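Long-range contacts in oxysterol-binding protein homolog 3 (Saccharomyces cerevisiae, PDB 4IC4), which carries lipids between membranes in the hydrophobic pocket of its OSBP-related domain, by phosphoinositide-coupled non-vesicular transfer, and so helps maintain intracellular sterol distribution: residues A37-P42 against P62-E67; E67-L72 against R117-P122. All coordinates share one frame; numbering follows the deposited sequence.

Interaction 1: A37-P42 against P62-E67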
# COMPACT_ATOMS: atom_id res chain seq x y z
N ALA A 37 -4.00 13.29 -15.65
CA ALA A 37 -4.40 14.13 -14.53
C ALA A 37 -5.11 15.36 -15.10
O ALA A 37 -4.66 15.92 -16.10
CB ALA A 37 -3.18 14.55 -13.72
N ALA A 38 -6.21 15.76 -14.48
CA ALA A 38 -6.98 16.91 -14.96
C ALA A 38 -6.61 18.24 -14.30
O ALA A 38 -7.16 19.28 -14.68
CB ALA A 38 -8.46 16.64 -14.79
N ALA A 39 -5.70 18.21 -13.33
CA ALA A 39 -5.30 19.44 -12.65
C ALA A 39 -3.82 19.44 -12.28
O ALA A 39 -3.20 18.38 -12.14
CB ALA A 39 -6.15 19.65 -11.41
N SER A 40 -3.25 20.63 -12.11
CA SER A 40 -1.85 20.76 -11.73
C SER A 40 -1.72 20.46 -10.24
O SER A 40 -2.61 20.77 -9.46
CB SER A 40 -1.33 22.17 -12.04
OG SER A 40 -1.99 23.14 -11.25
N PRO A 41 -0.60 19.85 -9.83
CA PRO A 41 -0.32 19.49 -8.44
C PRO A 41 -0.06 20.65 -7.48
O PRO A 41 0.88 21.42 -7.67
CB PRO A 41 0.91 18.59 -8.55
CG PRO A 41 0.93 18.14 -9.98
CD PRO A 41 0.48 19.37 -10.71
N PRO A 42 -0.89 20.79 -6.44
CA PRO A 42 -0.65 21.89 -5.50
C PRO A 42 0.60 21.58 -4.67
O PRO A 42 1.12 20.47 -4.72
CB PRO A 42 -1.93 21.92 -4.67
CG PRO A 42 -2.37 20.49 -4.68
CD PRO A 42 -2.13 20.07 -6.11
N PRO A 62 -7.39 20.16 -0.75
CA PRO A 62 -8.24 20.20 -1.95
C PRO A 62 -8.08 18.86 -2.65
O PRO A 62 -7.05 18.20 -2.51
CB PRO A 62 -7.64 21.36 -2.75
CG PRO A 62 -6.20 21.30 -2.39
CD PRO A 62 -6.23 21.07 -0.90
N VAL A 63 -9.10 18.46 -3.40
CA VAL A 63 -9.05 17.18 -4.10
C VAL A 63 -7.90 17.12 -5.10
O VAL A 63 -7.45 16.04 -5.49
CB VAL A 63 -10.39 16.90 -4.83
CG1 VAL A 63 -10.54 17.83 -6.03
CG2 VAL A 63 -10.45 15.45 -5.25
N THR A 64 -7.40 18.29 -5.51
CA THR A 64 -6.30 18.34 -6.47
C THR A 64 -4.97 17.88 -5.86
O THR A 64 -4.00 17.64 -6.58
CB THR A 64 -6.13 19.76 -7.03
OG1 THR A 64 -6.07 20.70 -5.94
CG2 THR A 64 -7.29 20.11 -7.95
N SER A 65 -4.93 17.77 -4.53
CA SER A 65 -3.74 17.30 -3.83
C SER A 65 -3.70 15.78 -3.82
O SER A 65 -2.73 15.18 -3.37
CB SER A 65 -3.73 17.80 -2.39
OG SER A 65 -3.71 19.21 -2.31
N ASN A 66 -4.76 15.16 -4.32
CA ASN A 66 -4.86 13.70 -4.34
C ASN A 66 -4.57 13.06 -5.70
O ASN A 66 -4.51 13.74 -6.73
CB ASN A 66 -6.28 13.27 -3.94
CG ASN A 66 -6.64 13.65 -2.52
OD1 ASN A 66 -7.80 13.95 -2.22
ND2 ASN A 66 -5.66 13.63 -1.63
N GLU A 67 -4.38 11.75 -5.65
CA GLU A 67 -4.22 10.92 -6.84
C GLU A 67 -5.52 10.11 -6.76
O GLU A 67 -6.08 9.96 -5.68
CB GLU A 67 -2.97 10.03 -6.76
CG GLU A 67 -2.83 9.23 -5.49
CD GLU A 67 -1.55 8.40 -5.48
OE1 GLU A 67 -0.66 8.67 -6.31
OE2 GLU A 67 -1.45 7.49 -4.64

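Interaction 2: E67-L72 against R117-P122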
# COMPACT_ATOMS: atom_id res chain seq x y z
N GLU A 67 -4.38 11.75 -5.65
CA GLU A 67 -4.22 10.92 -6.84
C GLU A 67 -5.52 10.11 -6.76
O GLU A 67 -6.08 9.96 -5.68
CB GLU A 67 -2.97 10.03 -6.76
CG GLU A 67 -2.83 9.23 -5.49
CD GLU A 67 -1.55 8.40 -5.48
OE1 GLU A 67 -0.66 8.67 -6.31
OE2 GLU A 67 -1.45 7.49 -4.64
N PRO A 68 -6.01 9.59 -7.90
CA PRO A 68 -7.26 8.83 -7.91
C PRO A 68 -7.37 7.42 -7.31
O PRO A 68 -7.88 6.51 -7.96
CB PRO A 68 -7.67 8.87 -9.38
CG PRO A 68 -6.36 8.83 -10.08
CD PRO A 68 -5.49 9.77 -9.27
N ILE A 69 -6.89 7.26 -6.08
CA ILE A 69 -7.01 5.98 -5.37
C ILE A 69 -7.09 6.30 -3.88
O ILE A 69 -6.73 7.40 -3.45
CB ILE A 69 -5.82 5.00 -5.60
CG1 ILE A 69 -4.50 5.63 -5.14
CG2 ILE A 69 -5.78 4.54 -7.05
CD1 ILE A 69 -3.37 4.62 -5.06
N SER A 70 -7.58 5.34 -3.09
CA SER A 70 -7.68 5.53 -1.64
C SER A 70 -6.44 4.93 -0.98
O SER A 70 -5.67 4.22 -1.63
CB SER A 70 -8.92 4.83 -1.08
OG SER A 70 -8.75 3.43 -1.07
N ILE A 71 -6.24 5.21 0.31
CA ILE A 71 -5.07 4.66 0.99
C ILE A 71 -5.14 3.13 1.02
O ILE A 71 -4.10 2.46 0.98
CB ILE A 71 -4.95 5.20 2.43
CG1 ILE A 71 -4.75 6.71 2.39
CG2 ILE A 71 -3.78 4.52 3.15
CD1 ILE A 71 -4.62 7.35 3.76
N LEU A 72 -6.34 2.57 1.08
CA LEU A 72 -6.47 1.12 1.08
C LEU A 72 -5.90 0.57 -0.23
O LEU A 72 -5.23 -0.46 -0.25
CB LEU A 72 -7.94 0.70 1.21
CG LEU A 72 -8.64 1.05 2.53
CD1 LEU A 72 -10.12 0.70 2.43
CD2 LEU A 72 -7.98 0.30 3.68
N ARG A 117 1.37 13.86 -5.34
CA ARG A 117 0.04 13.80 -4.72
C ARG A 117 -0.08 12.63 -3.74
O ARG A 117 0.80 11.77 -3.68
CB ARG A 117 -1.05 13.67 -5.79
CG ARG A 117 -1.26 14.89 -6.67
CD ARG A 117 -0.75 14.63 -8.06
NE ARG A 117 -1.24 15.59 -9.04
CZ ARG A 117 -0.87 15.60 -10.32
NH1 ARG A 117 -0.00 14.69 -10.76
NH2 ARG A 117 -1.37 16.50 -11.15
N LYS A 118 -1.17 12.61 -2.98
CA LYS A 118 -1.42 11.56 -2.00
C LYS A 118 -2.78 10.91 -2.24
O LYS A 118 -3.66 11.51 -2.85
CB LYS A 118 -1.39 12.15 -0.58
CG LYS A 118 -2.58 13.04 -0.26
CD LYS A 118 -2.48 13.61 1.15
CE LYS A 118 -3.70 14.47 1.48
NZ LYS A 118 -4.96 13.69 1.39
N PRO A 119 -2.96 9.67 -1.77
CA PRO A 119 -4.25 9.00 -1.96
C PRO A 119 -5.35 9.63 -1.11
O PRO A 119 -5.06 10.36 -0.16
CB PRO A 119 -3.98 7.56 -1.52
CG PRO A 119 -2.50 7.40 -1.74
CD PRO A 119 -1.95 8.72 -1.26
N PHE A 120 -6.60 9.37 -1.47
CA PHE A 120 -7.73 9.86 -0.70
C PHE A 120 -7.75 9.13 0.64
O PHE A 120 -7.44 7.93 0.70
CB PHE A 120 -9.05 9.54 -1.40
CG PHE A 120 -9.39 10.45 -2.54
CD1 PHE A 120 -10.47 11.33 -2.43
CD2 PHE A 120 -8.69 10.39 -3.73
CE1 PHE A 120 -10.84 12.13 -3.51
CE2 PHE A 120 -9.06 11.19 -4.81
CZ PHE A 120 -10.14 12.06 -4.70
N ASN A 121 -8.12 9.83 1.70
CA ASN A 121 -8.24 9.20 3.01
C ASN A 121 -9.51 8.36 2.98
O ASN A 121 -10.59 8.87 2.68
CB ASN A 121 -8.36 10.25 4.12
CG ASN A 121 -7.10 11.06 4.29
OD1 ASN A 121 -6.02 10.52 4.50
ND2 ASN A 121 -7.24 12.38 4.21
N PRO A 122 -9.41 7.06 3.28
CA PRO A 122 -10.62 6.25 3.26
C PRO A 122 -11.56 6.67 4.39
O PRO A 122 -11.14 7.30 5.36
CB PRO A 122 -10.10 4.83 3.48
CG PRO A 122 -8.68 4.89 3.00
CD PRO A 122 -8.21 6.23 3.51
O HOH W 1 0.79 8.72 -3.54

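Interaction 1: A37-P42 against P62-E67
Thr-64 carries most of this van der Waals contact from the 62-67 side. Its CB points at the loop 37-42 and sits 4.1 Å from CD of Pro-42. With chi1 at 51°, OG1 sits between its own backbone N and C, 3.9 Å from Pro-42 CG. The same torsion leaves CG2 anti to the carbonyl carbon, and this methyl meets CB of Ala-39 tip to tip at 3.7 Å. From the other side Pro-42 gives the largest share. Its ring leans on the 3-10 turn 63-65 through two corners: CD approaches the carbonyl O of Thr-64 at 3.1 Å, while CG comes to 3.0 Å from OG of Ser-65, a tight fit. Ser-65 OG reaches that corner because chi1 of -62° holds it beside its own backbone N. The turn itself is fixed by its backbone, Ser-65 N donating to Pro-62 O and Asn-66 N to Val-63 O. Ser-65 lies close to Met-61 and Lys-118, both of the phosphatidylinositol 4-phosphate site. The contact lays the loop leading into helix 44-50 over the turn before strand 66-67, with Val-335 of helix 335-354 against Thr-64 and Phe-47 of helix 44-50 against Ser-65.

Interaction 2: E67-L72 against R117-P122
The segments run parallel, bridging at Ser-70 and Phe-120, and 67-72 turns a corner at Pro-68 and Ile-69, with Pro-68 the centre of an inverse gamma turn. Phe-120 N gives the straightest bond, to Ile-69 O (2.8 Å, 160°), in the carbonyl plane. Glu-67 N reaches Lys-118 O at 2.9 Å from above the carbonyl plane, and Ile-71 N makes a weak bond to Phe-120 O. Strand 118-120, so paired, carries Lys-118 of the phosphatidylinositol 4-phosphate site. The side chain of Glu-67 runs alongside Pro-119, with OE2 3.1 Å from Pro-119 CG. Glu-67 OE1 makes a salt bridge with Arg-114 NE, while OE2 accepts a weak bond from a water that also reaches Arg-117 O. Glu-67 O meets the Phe-120 ring edge in plane, on the CD2-CE2 side, 3.3 Å from CD2. CD of Pro-122 lies 3.6 Å from CB of Ile-71, and Leu-72 CG sits 3.9 Å from Pro-122 CG. As N-cap of helix 71-76, Ser-70 caps a first-turn backbone N with OG, which also bonds Ser-321 OG, and its N bonds Gln-73 OE1, consistent with a capping box. Helix 325-331 covers Ser-70 and Phe-120; Phe-151 of strand 150-157 packs on Ile-71, Leu-72 and Pro-122.

Overall arrangement
Interaction 1 lies at the surface, its centre about 20 Å from the centre of the chain, whereas interaction 2 is buried, its centre about 10 Å from that point. Their centres are 11 Å apart. Glu-67 belongs to both, ending one segment and opening the next, and strand 66-67 leads on to helix 71-76. The outer contact depends on small side chains and a proline ring; the inner one combines main-chain pairing, proline-rich apolar packing and a buried carboxylate. Strand 118-120 ties them together: Lys-118, a phosphatidylinositol 4-phosphate-binding residue, probably bonds Ser-65 O through its N and Asn-66 ND2 through its O, and Arg-117 reaches back to Ala-39 O by a weak bond.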